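Local coordinates for protein 1A (Cricket paralysis virus, PDB 6C3R) that suppresses antiviral RNA silencing in insect cells by inactivating host Argonaute-2 and recruiting a cellular ubiquitin ligase that promotes its degradation, at residues K124-N129 with R133-K138; E60-L65 with K81-K86; C26-Q31 with L117-Q122; L37-E42 with N103-V108. All coordinates share one frame; numbering follows the deposited sequence.

Interaction 1: residues K124-N129 with R133-K138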
loop_
_atom_site.group_PDB
_atom_site.type_symbol
_atom_site.label_atom_id
_atom_site.label_comp_id
_atom_site.label_asym_id
_atom_site.label_seq_id
_atom_site.Cartn_x
_atom_site.Cartn_y
_atom_site.Cartn_z
ATOM N N LYS A 124 -2.164 18.669 -11.807
ATOM C CA LYS A 124 -3.586 18.494 -11.464
ATOM C C LYS A 124 -4.391 17.680 -12.475
ATOM O O LYS A 124 -5.425 17.115 -12.132
ATOM C CB LYS A 124 -4.286 19.847 -11.311
ATOM C CG LYS A 124 -3.922 20.628 -10.071
ATOM C CD LYS A 124 -4.838 21.823 -9.905
ATOM C CE LYS A 124 -6.190 21.429 -9.337
ATOM N NZ LYS A 124 -6.936 22.650 -8.936
ATOM N N LEU A 125 -3.930 17.657 -13.716
ATOM C CA LEU A 125 -4.640 17.011 -14.802
ATOM C C LEU A 125 -4.223 15.572 -15.087
ATOM O O LEU A 125 -4.792 14.944 -15.988
ATOM C CB LEU A 125 -4.450 17.845 -16.067
ATOM C CG LEU A 125 -4.947 19.290 -15.964
ATOM C CD1 LEU A 125 -4.389 20.133 -17.099
ATOM C CD2 LEU A 125 -6.466 19.294 -15.924
ATOM N N VAL A 126 -3.250 15.048 -14.335
ATOM C CA VAL A 126 -2.771 13.661 -14.501
ATOM C C VAL A 126 -3.933 12.725 -14.192
ATOM O O VAL A 126 -4.599 12.891 -13.169
ATOM C CB VAL A 126 -1.528 13.348 -13.605
ATOM C CG1 VAL A 126 -1.143 11.878 -13.663
ATOM C CG2 VAL A 126 -0.337 14.203 -14.025
ATOM N N SER A 127 -4.178 11.773 -15.090
ATOM C CA SER A 127 -5.366 10.883 -15.046
ATOM C C SER A 127 -5.064 9.376 -14.973
ATOM O O SER A 127 -5.996 8.575 -14.909
ATOM C CB SER A 127 -6.233 11.127 -16.294
ATOM O OG SER A 127 -6.481 12.504 -16.466
ATOM N N SER A 128 -3.791 8.989 -15.011
ATOM C CA SER A 128 -3.420 7.585 -14.976
ATOM C C SER A 128 -2.018 7.375 -14.423
ATOM O O SER A 128 -1.249 8.322 -14.297
ATOM C CB SER A 128 -3.511 6.997 -16.384
ATOM O OG SER A 128 -2.439 7.420 -17.198
ATOM N N ASN A 129 -1.701 6.126 -14.095
ATOM C CA ASN A 129 -0.320 5.719 -13.802
ATOM C C ASN A 129 0.613 5.995 -14.982
ATOM O O ASN A 129 1.720 6.501 -14.822
ATOM C CB ASN A 129 -0.249 4.217 -13.463
ATOM C CG ASN A 129 -1.027 3.848 -12.204
ATOM O OD1 ASN A 129 -1.373 4.711 -11.399
ATOM N ND2 ASN A 129 -1.307 2.550 -12.029
ATOM N N ARG A 133 3.831 8.431 -14.992
ATOM C CA ARG A 133 5.198 7.991 -15.255
ATOM C C ARG A 133 5.876 8.864 -16.311
ATOM O O ARG A 133 7.058 9.189 -16.180
ATOM C CB ARG A 133 5.230 6.506 -15.654
ATOM C CG ARG A 133 6.618 5.981 -16.022
ATOM C CD ARG A 133 6.732 4.456 -15.949
ATOM N NE ARG A 133 5.710 3.752 -16.745
ATOM C CZ ARG A 133 4.649 3.081 -16.263
ATOM N NH1 ARG A 133 4.403 2.975 -14.952
ATOM N NH2 ARG A 133 3.809 2.495 -17.114
ATOM N N ALA A 134 5.131 9.250 -17.339
ATOM C CA ALA A 134 5.677 10.076 -18.410
ATOM C C ALA A 134 5.952 11.496 -17.930
ATOM O O ALA A 134 7.013 12.073 -18.202
ATOM C CB ALA A 134 4.723 10.090 -19.595
ATOM N N PHE A 135 4.982 12.036 -17.199
ATOM C CA PHE A 135 5.083 13.351 -16.577
ATOM C C PHE A 135 6.285 13.505 -15.655
ATOM O O PHE A 135 6.971 14.526 -15.712
ATOM C CB PHE A 135 3.809 13.663 -15.793
ATOM C CG PHE A 135 3.767 15.060 -15.227
ATOM C CD1 PHE A 135 3.813 16.167 -16.068
ATOM C CD2 PHE A 135 3.657 15.266 -13.861
ATOM C CE1 PHE A 135 3.768 17.443 -15.554
ATOM C CE2 PHE A 135 3.608 16.542 -13.341
ATOM C CZ PHE A 135 3.661 17.637 -14.190
ATOM N N LEU A 136 6.531 12.512 -14.815
ATOM C CA LEU A 136 7.674 12.549 -13.884
ATOM C C LEU A 136 9.018 11.967 -14.394
ATOM O O LEU A 136 9.997 11.961 -13.639
ATOM C CB LEU A 136 7.293 11.879 -12.554
ATOM C CG LEU A 136 6.075 12.446 -11.811
ATOM C CD1 LEU A 136 5.786 11.581 -10.588
ATOM C CD2 LEU A 136 6.260 13.914 -11.417
ATOM N N ARG A 137 9.084 11.507 -15.646
ATOM C CA ARG A 137 10.339 10.952 -16.174
ATOM C C ARG A 137 11.446 11.998 -16.218
ATOM O O ARG A 137 11.220 13.140 -16.621
ATOM C CB ARG A 137 10.177 10.348 -17.569
ATOM C CG ARG A 137 11.484 9.757 -18.095
ATOM C CD ARG A 137 11.297 8.659 -19.127
ATOM N NE ARG A 137 11.026 7.338 -18.543
ATOM C CZ ARG A 137 9.838 6.720 -18.486
ATOM N NH1 ARG A 137 8.726 7.282 -18.982
ATOM N NH2 ARG A 137 9.760 5.514 -17.920
ATOM N N LYS A 138 12.640 11.584 -15.804
ATOM C CA LYS A 138 13.781 12.479 -15.711
ATOM C C LYS A 138 14.339 12.848 -17.078
ATOM O O LYS A 138 15.292 12.234 -17.562
ATOM C CB LYS A 138 14.891 11.854 -14.869
ATOM C CG LYS A 138 14.518 11.611 -13.421
ATOM C CD LYS A 138 15.759 11.537 -12.540
ATOM C CE LYS A 138 16.689 10.399 -12.932
ATOM N NZ LYS A 138 17.931 10.418 -12.116
#
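Asn129 and Arg133 meet through the backbone: the N-H of Arg133 bonds to the carbonyl of Asn129, four residues earlier, with N to O at 2.9 Å and an N-H...O angle of 158°, the i to i-4 bond of the helix. The CA atoms of these two residues are 6.1 Å apart, whereas those of Val126 and Phe135, where the chain before the helix faces its last turn, are 8.1 Å apart. The CB of Arg133 also rests 3.6 Å from the O of Asn129.

Helix 129-136 is the C-terminal helix of the chain, and residues 124-128 are the link that leads into it from helix 117-123. Ser128 is the N-cap, its OG accepting the N-H of Glu131, while the side chain of Glu131 reaches back to take the N-H of Ser127, one residue before the N-cap.

Ahead of the cap, Val126 meets Phe135 with one methyl: its CG2 lies 4.1 Å from CD2 of the phenyl ring and approaches it obliquely. The ring is carried back toward the link because its CG stands anti to the backbone N (chi1 -174°), and it also stacks on Trp119. Val126 is buried, with Phe24 as a further neighbour. Arg133, implicated in blocking host stress granules, is partly exposed; its chain bends at chi3 (54°), and its guanidinium forms a salt bridge with Asp130, three residues earlier in the helix, while the side chain also touches Trp85 of helix 77-90.

Interaction 2: residues E60-L65 with K81-K86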
loop_
_atom_site.group_PDB
_atom_site.type_symbol
_atom_site.label_atom_id
_atom_site.label_comp_id
_atom_site.label_asym_id
_atom_site.label_seq_id
_atom_site.Cartn_x
_atom_site.Cartn_y
_atom_site.Cartn_z
ATOM N N GLU A 60 7.465 8.699 4.607
ATOM C CA GLU A 60 7.819 9.869 5.444
ATOM C C GLU A 60 9.164 10.488 5.051
ATOM O O GLU A 60 9.319 11.692 5.042
ATOM C CB GLU A 60 7.886 9.464 6.920
ATOM C CG GLU A 60 6.576 8.958 7.512
ATOM C CD GLU A 60 6.739 8.222 8.856
ATOM O OE1 GLU A 60 7.844 8.297 9.490
ATOM O OE2 GLU A 60 5.735 7.576 9.284
ATOM N N GLU A 61 10.136 9.626 4.772
ATOM C CA GLU A 61 11.490 10.019 4.374
ATOM C C GLU A 61 11.454 10.838 3.074
ATOM O O GLU A 61 12.082 11.910 2.966
ATOM C CB GLU A 61 12.344 8.755 4.211
ATOM C CG GLU A 61 13.816 9.007 3.951
ATOM C CD GLU A 61 14.549 7.813 3.350
ATOM O OE1 GLU A 61 15.646 7.464 3.856
ATOM O OE2 GLU A 61 14.054 7.216 2.363
ATOM N N LEU A 62 10.686 10.337 2.112
ATOM C CA LEU A 62 10.518 10.963 0.822
ATOM C C LEU A 62 9.717 12.268 0.863
ATOM O O LEU A 62 10.074 13.228 0.180
ATOM C CB LEU A 62 9.854 9.974 -0.150
ATOM C CG LEU A 62 10.701 8.793 -0.621
ATOM C CD1 LEU A 62 9.881 7.806 -1.415
ATOM C CD2 LEU A 62 11.875 9.273 -1.439
ATOM N N ARG A 63 8.629 12.311 1.633
ATOM C CA ARG A 63 7.906 13.568 1.820
ATOM C C ARG A 63 8.860 14.635 2.369
ATOM O O ARG A 63 8.815 15.792 1.940
ATOM C CB ARG A 63 6.706 13.401 2.758
ATOM C CG ARG A 63 5.897 14.681 2.958
ATOM C CD ARG A 63 4.841 14.568 4.047
ATOM N NE ARG A 63 3.855 13.537 3.730
ATOM C CZ ARG A 63 3.723 12.345 4.322
ATOM N NH1 ARG A 63 4.485 11.949 5.332
ATOM N NH2 ARG A 63 2.772 11.533 3.896
ATOM N N LYS A 64 9.731 14.234 3.292
ATOM C CA LYS A 64 10.671 15.153 3.923
ATOM C C LYS A 64 11.670 15.701 2.901
ATOM O O LYS A 64 11.912 16.892 2.828
ATOM C CB LYS A 64 11.390 14.433 5.048
ATOM C CG LYS A 64 11.949 15.344 6.114
ATOM C CD LYS A 64 12.739 14.542 7.129
ATOM C CE LYS A 64 13.257 15.412 8.267
ATOM N NZ LYS A 64 14.276 14.706 9.113
ATOM N N LEU A 65 12.223 14.814 2.086
ATOM C CA LEU A 65 13.179 15.199 1.067
ATOM C C LEU A 65 12.550 16.057 0.011
ATOM O O LEU A 65 13.197 16.983 -0.468
ATOM C CB LEU A 65 13.793 13.958 0.394
ATOM C CG LEU A 65 14.770 13.178 1.269
ATOM C CD1 LEU A 65 14.992 11.780 0.703
ATOM C CD2 LEU A 65 16.084 13.934 1.405
ATOM N N LYS A 81 11.892 15.661 -9.324
ATOM C CA LYS A 81 10.794 14.892 -9.879
ATOM C C LYS A 81 10.930 13.415 -9.659
ATOM O O LYS A 81 9.933 12.744 -9.412
ATOM C CB LYS A 81 10.649 15.136 -11.357
ATOM C CG LYS A 81 9.885 16.411 -11.677
ATOM C CD LYS A 81 10.189 16.887 -13.086
ATOM C CE LYS A 81 9.824 15.871 -14.150
ATOM N NZ LYS A 81 10.509 16.233 -15.426
ATOM N N GLY A 82 12.150 12.898 -9.767
ATOM C CA GLY A 82 12.396 11.487 -9.490
ATOM C C GLY A 82 12.025 11.109 -8.067
ATOM O O GLY A 82 11.546 10.011 -7.840
ATOM N N LEU A 83 12.246 12.005 -7.105
ATOM C CA LEU A 83 11.814 11.770 -5.725
ATOM C C LEU A 83 10.294 11.696 -5.641
ATOM O O LEU A 83 9.745 10.824 -5.007
ATOM C CB LEU A 83 12.294 12.876 -4.781
ATOM C CG LEU A 83 13.778 13.025 -4.439
ATOM C CD1 LEU A 83 14.044 14.362 -3.776
ATOM C CD2 LEU A 83 14.219 11.889 -3.544
ATOM N N VAL A 84 9.615 12.601 -6.309
ATOM C CA VAL A 84 8.167 12.532 -6.358
ATOM C C VAL A 84 7.718 11.193 -6.947
ATOM O O VAL A 84 6.775 10.590 -6.480
ATOM C CB VAL A 84 7.567 13.722 -7.143
ATOM C CG1 VAL A 84 6.067 13.588 -7.245
ATOM C CG2 VAL A 84 7.917 15.027 -6.445
ATOM N N TRP A 85 8.392 10.758 -7.995
ATOM C CA TRP A 85 8.077 9.495 -8.655
ATOM C C TRP A 85 8.237 8.293 -7.714
ATOM O O TRP A 85 7.403 7.404 -7.694
ATOM C CB TRP A 85 8.931 9.343 -9.927
ATOM C CG TRP A 85 8.794 7.993 -10.555
ATOM C CD1 TRP A 85 9.784 7.069 -10.744
ATOM C CD2 TRP A 85 7.585 7.400 -11.040
ATOM N NE1 TRP A 85 9.264 5.941 -11.310
ATOM C CE2 TRP A 85 7.918 6.116 -11.513
ATOM C CE3 TRP A 85 6.249 7.832 -11.122
ATOM C CZ2 TRP A 85 6.960 5.252 -12.066
ATOM C CZ3 TRP A 85 5.297 6.980 -11.665
ATOM C CH2 TRP A 85 5.657 5.704 -12.132
ATOM N N LYS A 86 9.312 8.286 -6.940
ATOM C CA LYS A 86 9.501 7.277 -5.888
ATOM C C LYS A 86 8.438 7.297 -4.795
ATOM O O LYS A 86 8.064 6.246 -4.289
ATOM C CB LYS A 86 10.847 7.433 -5.234
ATOM C CG LYS A 86 11.983 6.934 -6.081
ATOM C CD LYS A 86 13.269 7.547 -5.563
ATOM C CE LYS A 86 14.491 6.898 -6.158
ATOM N NZ LYS A 86 15.639 7.829 -5.963
#
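Leu62 is the buried centre of this contact and touches two residues of the facing helix with its two methyls. Its CD1 sits against the backbone of Lys86, 3.7 Å from the carbonyl C, and lies 4.0 Å from CB of the same residue. Its CD2 meets CD2 of Leu83 at 4.1 Å. In both leucines CG lies anti to the carbonyl carbon (chi1 -71° and -69°), which sends the branched ends into the gap between the helices.

Helices 53-70 and 77-90 form an antiparallel helical hairpin: the short segments run at 156° to each other, with axes 9.5 Å apart at closest approach. No hydrogen bond joins these segments, and the contact rests on van der Waals packing.

Toward Leu65 the packing becomes looser and the surroundings more open. This partly exposed residue offers its CB to CD1 of Leu83 at 4.2 Å, and Leu83 goes on to touch Ile66 and Thr69 farther along helix 53-70. Lys86 joins the packing through its backbone and the CB at the base of its side chain; the extended remainder leads away, and its NZ is hydrogen-bonded to the hydroxyl of Tyr97 of the second subunit.

Interaction 3: residues C26-Q31 with L117-Q122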
loop_
_atom_site.group_PDB
_atom_site.type_symbol
_atom_site.label_atom_id
_atom_site.label_comp_id
_atom_site.label_asym_id
_atom_site.label_seq_id
_atom_site.Cartn_x
_atom_site.Cartn_y
_atom_site.Cartn_z
ATOM N N CYS A 26 -2.957 11.980 -5.152
ATOM C CA CYS A 26 -1.936 12.734 -4.468
ATOM C C CYS A 26 -2.214 14.215 -4.620
ATOM O O CYS A 26 -2.546 14.680 -5.718
ATOM C CB CYS A 26 -0.548 12.401 -5.025
ATOM S SG CYS A 26 0.800 12.995 -3.984
ATOM N N THR A 27 -2.063 14.949 -3.519
ATOM C CA THR A 27 -2.200 16.399 -3.515
ATOM C C THR A 27 -0.961 17.071 -2.876
ATOM O O THR A 27 -0.292 16.484 -2.020
ATOM C CB THR A 27 -3.514 16.823 -2.805
ATOM O OG1 THR A 27 -3.698 18.232 -2.939
ATOM C CG2 THR A 27 -3.518 16.472 -1.318
ATOM N N PHE A 28 -0.682 18.299 -3.302
ATOM C CA PHE A 28 0.412 19.098 -2.753
ATOM C C PHE A 28 -0.167 20.187 -1.863
ATOM O O PHE A 28 -1.223 20.730 -2.175
ATOM C CB PHE A 28 1.204 19.810 -3.859
ATOM C CG PHE A 28 2.311 19.010 -4.444
ATOM C CD1 PHE A 28 3.559 18.987 -3.839
ATOM C CD2 PHE A 28 2.134 18.327 -5.641
ATOM C CE1 PHE A 28 4.610 18.272 -4.396
ATOM C CE2 PHE A 28 3.182 17.610 -6.202
ATOM C CZ PHE A 28 4.422 17.577 -5.570
ATOM N N TYR A 29 0.547 20.511 -0.779
ATOM C CA TYR A 29 0.266 21.685 0.048
ATOM C C TYR A 29 1.465 22.580 -0.097
ATOM O O TYR A 29 2.550 22.096 -0.409
ATOM C CB TYR A 29 0.107 21.313 1.518
ATOM C CG TYR A 29 -1.176 20.614 1.941
ATOM C CD1 TYR A 29 -2.171 20.247 1.024
ATOM C CD2 TYR A 29 -1.376 20.288 3.287
ATOM C CE1 TYR A 29 -3.329 19.608 1.439
ATOM C CE2 TYR A 29 -2.526 19.635 3.716
ATOM C CZ TYR A 29 -3.502 19.299 2.789
ATOM O OH TYR A 29 -4.637 18.638 3.207
ATOM N N VAL A 30 1.270 23.878 0.140
ATOM C CA VAL A 30 2.320 24.891 -0.034
ATOM C C VAL A 30 2.551 25.676 1.259
ATOM O O VAL A 30 1.827 26.622 1.563
ATOM C CB VAL A 30 1.973 25.857 -1.178
ATOM C CG1 VAL A 30 3.029 26.940 -1.309
ATOM C CG2 VAL A 30 1.825 25.097 -2.488
ATOM N N GLN A 31 3.583 25.301 2.006
ATOM C CA GLN A 31 3.817 25.848 3.334
ATOM C C GLN A 31 5.279 26.183 3.566
ATOM O O GLN A 31 6.171 25.452 3.123
ATOM C CB GLN A 31 3.400 24.821 4.360
ATOM C CG GLN A 31 2.023 24.228 4.132
ATOM C CD GLN A 31 1.692 23.195 5.166
ATOM O OE1 GLN A 31 2.581 22.683 5.840
ATOM N NE2 GLN A 31 0.407 22.879 5.302
ATOM N N LEU A 117 4.670 27.196 -11.477
ATOM C CA LEU A 117 3.208 27.271 -11.588
ATOM C C LEU A 117 2.623 26.409 -12.711
ATOM O O LEU A 117 1.676 25.661 -12.511
ATOM C CB LEU A 117 2.781 28.726 -11.788
ATOM C CG LEU A 117 3.068 29.656 -10.605
ATOM C CD1 LEU A 117 2.942 31.095 -11.051
ATOM C CD2 LEU A 117 2.140 29.386 -9.430
ATOM N N ASP A 118 3.199 26.513 -13.892
ATOM C CA ASP A 118 2.737 25.719 -15.021
ATOM C C ASP A 118 2.811 24.241 -14.687
ATOM O O ASP A 118 1.851 23.511 -14.918
ATOM C CB ASP A 118 3.546 26.018 -16.284
ATOM C CG ASP A 118 3.255 27.402 -16.853
ATOM O OD1 ASP A 118 2.113 27.897 -16.692
ATOM O OD2 ASP A 118 4.167 28.004 -17.473
ATOM N N TRP A 119 3.931 23.817 -14.104
ATOM C CA TRP A 119 4.120 22.413 -13.733
ATOM C C TRP A 119 3.043 21.924 -12.754
ATOM O O TRP A 119 2.502 20.852 -12.943
ATOM C CB TRP A 119 5.527 22.187 -13.170
ATOM C CG TRP A 119 5.864 20.750 -12.987
ATOM C CD1 TRP A 119 6.524 19.948 -13.860
ATOM C CD2 TRP A 119 5.551 19.931 -11.847
ATOM N NE1 TRP A 119 6.636 18.682 -13.349
ATOM C CE2 TRP A 119 6.045 18.640 -12.119
ATOM C CE3 TRP A 119 4.876 20.163 -10.632
ATOM C CZ2 TRP A 119 5.910 17.596 -11.225
ATOM C CZ3 TRP A 119 4.739 19.125 -9.742
ATOM C CH2 TRP A 119 5.249 17.853 -10.037
ATOM N N PHE A 120 2.742 22.703 -11.724
ATOM C CA PHE A 120 1.702 22.331 -10.744
ATOM C C PHE A 120 0.286 22.334 -11.306
ATOM O O PHE A 120 -0.588 21.646 -10.799
ATOM C CB PHE A 120 1.760 23.219 -9.489
ATOM C CG PHE A 120 2.833 22.804 -8.551
ATOM C CD1 PHE A 120 2.671 21.675 -7.769
ATOM C CD2 PHE A 120 4.036 23.486 -8.503
ATOM C CE1 PHE A 120 3.683 21.251 -6.932
ATOM C CE2 PHE A 120 5.044 23.073 -7.669
ATOM C CZ PHE A 120 4.871 21.955 -6.885
ATOM N N GLN A 121 0.081 23.141 -12.338
ATOM C CA GLN A 121 -1.174 23.175 -13.076
ATOM C C GLN A 121 -1.353 21.874 -13.910
ATOM O O GLN A 121 -2.460 21.316 -13.974
ATOM C CB GLN A 121 -1.207 24.449 -13.939
ATOM C CG GLN A 121 -2.590 24.863 -14.392
ATOM C CD GLN A 121 -3.451 25.378 -13.256
ATOM O OE1 GLN A 121 -3.297 26.522 -12.821
ATOM N NE2 GLN A 121 -4.397 24.543 -12.791
ATOM N N GLN A 122 -0.266 21.377 -14.508
ATOM C CA GLN A 122 -0.316 20.099 -15.201
ATOM C C GLN A 122 -0.438 18.911 -14.264
ATOM O O GLN A 122 -1.223 17.996 -14.525
ATOM C CB GLN A 122 0.880 19.889 -16.088
ATOM C CG GLN A 122 0.838 18.556 -16.858
ATOM C CD GLN A 122 -0.455 18.267 -17.654
ATOM O OE1 GLN A 122 -1.207 19.180 -18.028
ATOM N NE2 GLN A 122 -0.694 16.975 -17.936
#
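Phe28 and Phe120 approach each other with similar first torsions, chi1 -87° and -79°, each placing CG anti to the carbonyl carbon and beside the backbone N, so that one ring leaves the strand and the other leaves the helix into the space between them. The result is a T-shaped pair. Phe120 presents its edge, with CE1 over the centre of the Phe28 ring and 3.6 Å from its CD2; the centroids are 4.9 Å apart and the planes almost perpendicular, at 89°.

This buried aromatic contact packs helix 117-123 against strand 26-30, which pairs in parallel with strand 104-108 in the two-stranded sheet of the domain. Trp119 joins from the preceding position of the helix. Its first torsion differs, with CG anti to the backbone N, and the indole turns its edge to a face of Phe120, CE3 above the centre of that ring. The rim of the indole then reaches Phe28, CZ3 to CE2 at 4.2 Å, an apolar contact looser than the phenylalanine pair.

The aromatic cluster extends beyond these three rings: Trp123 meets Phe28 edge-to-face, Phe113 adjoins Phe120, and Trp119 stacks on Phe135 of the C-terminal helix.

Interaction 4: residues L37-E42 with N103-V108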
loop_
_atom_site.group_PDB
_atom_site.type_symbol
_atom_site.label_atom_id
_atom_site.label_comp_id
_atom_site.label_asym_id
_atom_site.label_seq_id
_atom_site.Cartn_x
_atom_site.Cartn_y
_atom_site.Cartn_z
ATOM N N LEU A 37 6.604 16.414 11.589
ATOM C CA LEU A 37 6.554 15.422 12.653
ATOM C C LEU A 37 5.110 15.014 12.944
ATOM O O LEU A 37 4.868 13.870 13.308
ATOM C CB LEU A 37 7.279 15.934 13.909
ATOM C CG LEU A 37 8.289 14.969 14.540
ATOM C CD1 LEU A 37 9.237 14.356 13.515
ATOM C CD2 LEU A 37 9.085 15.694 15.618
ATOM N N ASP A 38 4.153 15.922 12.735
ATOM C CA ASP A 38 2.714 15.582 12.819
ATOM C C ASP A 38 2.261 14.601 11.725
ATOM O O ASP A 38 1.213 13.945 11.865
ATOM C CB ASP A 38 1.822 16.834 12.750
ATOM C CG ASP A 38 2.089 17.824 13.877
ATOM O OD1 ASP A 38 2.803 17.483 14.859
ATOM O OD2 ASP A 38 1.584 18.961 13.773
ATOM N N LEU A 39 3.035 14.519 10.635
ATOM C CA LEU A 39 2.780 13.565 9.550
ATOM C C LEU A 39 3.563 12.241 9.651
ATOM O O LEU A 39 3.543 11.446 8.701
ATOM C CB LEU A 39 3.068 14.249 8.212
ATOM C CG LEU A 39 2.254 15.504 7.917
ATOM C CD1 LEU A 39 2.782 16.174 6.665
ATOM C CD2 LEU A 39 0.774 15.188 7.761
ATOM N N GLU A 40 4.225 11.992 10.787
ATOM C CA GLU A 40 4.982 10.749 11.003
ATOM C C GLU A 40 4.252 9.742 11.912
ATOM O O GLU A 40 3.210 10.041 12.504
ATOM C CB GLU A 40 6.402 11.064 11.514
ATOM C CG GLU A 40 7.307 11.579 10.392
ATOM C CD GLU A 40 8.737 11.895 10.822
ATOM O OE1 GLU A 40 9.187 11.397 11.880
ATOM O OE2 GLU A 40 9.418 12.645 10.079
ATOM N N SER A 41 4.813 8.539 11.978
ATOM C CA SER A 41 4.297 7.443 12.794
ATOM C C SER A 41 5.429 6.889 13.619
ATOM O O SER A 41 6.590 7.199 13.358
ATOM C CB SER A 41 3.782 6.320 11.890
ATOM O OG SER A 41 4.856 5.623 11.271
ATOM N N GLU A 42 5.091 6.074 14.611
ATOM C CA GLU A 42 6.076 5.222 15.278
ATOM C C GLU A 42 5.623 3.812 14.980
ATOM O O GLU A 42 4.486 3.478 15.277
ATOM C CB GLU A 42 6.146 5.486 16.793
ATOM C CG GLU A 42 7.468 5.019 17.412
ATOM C CD GLU A 42 7.521 5.108 18.936
ATOM O OE1 GLU A 42 6.547 4.716 19.613
ATOM O OE2 GLU A 42 8.566 5.548 19.467
ATOM N N ASN A 103 -5.922 10.387 -0.967
ATOM C CA ASN A 103 -4.815 11.095 -1.650
ATOM C C ASN A 103 -3.540 11.179 -0.801
ATOM O O ASN A 103 -3.592 11.597 0.347
ATOM C CB ASN A 103 -5.232 12.531 -2.022
ATOM C CG ASN A 103 -6.170 12.600 -3.228
ATOM O OD1 ASN A 103 -5.738 12.917 -4.342
ATOM N ND2 ASN A 103 -7.469 12.345 -3.004
ATOM N N GLY A 104 -2.389 10.826 -1.377
ATOM C CA GLY A 104 -1.105 10.985 -0.692
ATOM C C GLY A 104 -0.802 12.451 -0.478
ATOM O O GLY A 104 -1.201 13.279 -1.282
ATOM N N LEU A 105 -0.098 12.782 0.603
ATOM C CA LEU A 105 0.188 14.175 0.926
ATOM C C LEU A 105 1.651 14.526 0.708
ATOM O O LEU A 105 2.536 13.846 1.236
ATOM C CB LEU A 105 -0.199 14.463 2.365
ATOM C CG LEU A 105 0.046 15.877 2.897
ATOM C CD1 LEU A 105 -0.526 16.932 1.966
ATOM C CD2 LEU A 105 -0.585 16.036 4.276
ATOM N N LEU A 106 1.889 15.587 -0.068
ATOM C CA LEU A 106 3.215 16.166 -0.247
ATOM C C LEU A 106 3.205 17.645 0.004
ATOM O O LEU A 106 2.194 18.300 -0.189
ATOM C CB LEU A 106 3.743 15.921 -1.655
ATOM C CG LEU A 106 4.127 14.466 -1.906
ATOM C CD1 LEU A 106 4.323 14.221 -3.398
ATOM C CD2 LEU A 106 5.364 14.052 -1.141
ATOM N N ILE A 107 4.366 18.167 0.403
ATOM C CA ILE A 107 4.507 19.571 0.769
ATOM C C ILE A 107 5.724 20.169 0.103
ATOM O O ILE A 107 6.793 19.577 0.074
ATOM C CB ILE A 107 4.621 19.767 2.304
ATOM C CG1 ILE A 107 3.500 19.012 2.994
ATOM C CG2 ILE A 107 4.598 21.252 2.661
ATOM C CD1 ILE A 107 3.425 19.218 4.479
ATOM N N VAL A 108 5.562 21.394 -0.351
ATOM C CA VAL A 108 6.578 22.101 -1.105
ATOM C C VAL A 108 6.602 23.526 -0.555
ATOM O O VAL A 108 5.576 24.018 -0.128
ATOM C CB VAL A 108 6.208 21.967 -2.622
ATOM C CG1 VAL A 108 6.024 23.295 -3.341
ATOM C CG2 VAL A 108 7.215 21.084 -3.332
#
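Leu39 overlaps two residues of strand 104-108 with its forked end. Its CD2 lies 3.8 Å from CD2 of Leu105, and its CD1 is equally close to CD1 of Ile107, so the fork meets two strand residues that point to the same face of the sheet. The approaches differ: Leu39 crosses Leu105 at about a right angle, whereas it meets Ile107 tip to tip. Leu105 brings its methyl to Leu39 with CG anti to the backbone N (chi1 179°), and Ile107 arrives with the end of its longer branch.

The backbones stay well apart, with the CA atoms of Leu39 and Leu105 9.0 Å from each other, and the contact is made entirely by side chains. Phe49 of the second subunit packs on both Leu39 and Leu105, placing the cluster at the dimer interface. Nearby, the carbonyl of Leu105 accepts a hydrogen bond from Arg63 of helix 53-70.

Leu39 lies in a turn closed by a bond from Glu40 N to Leu37 O at 3.2 Å; the arrangement is that of a type I beta turn whose third residue rests on one face of strand 104-108 of the parallel two-stranded sheet.

Overall arrangement
Interaction 3 is the buried contact of the four, whereas interactions 1, 2 and 4 are only partly buried. Interactions 3 and 4 share the parallel sheet, whose strands are joined by backbone bonds such as Tyr29 N to Leu106 O, yet they lie on opposite sides of the chain's centre. Their chemistry differs accordingly: aromatic rings pack on the helix side, aliphatic methyls near the second subunit. Interaction 2, likewise aliphatic, also reaches that subunit and is tied to interaction 4 through Arg63 and Glu60. Interaction 1 is the one with a hydrogen bond between its segments; Phe135 links it to interaction 3, and Trp85 touches Arg133 from interaction 2.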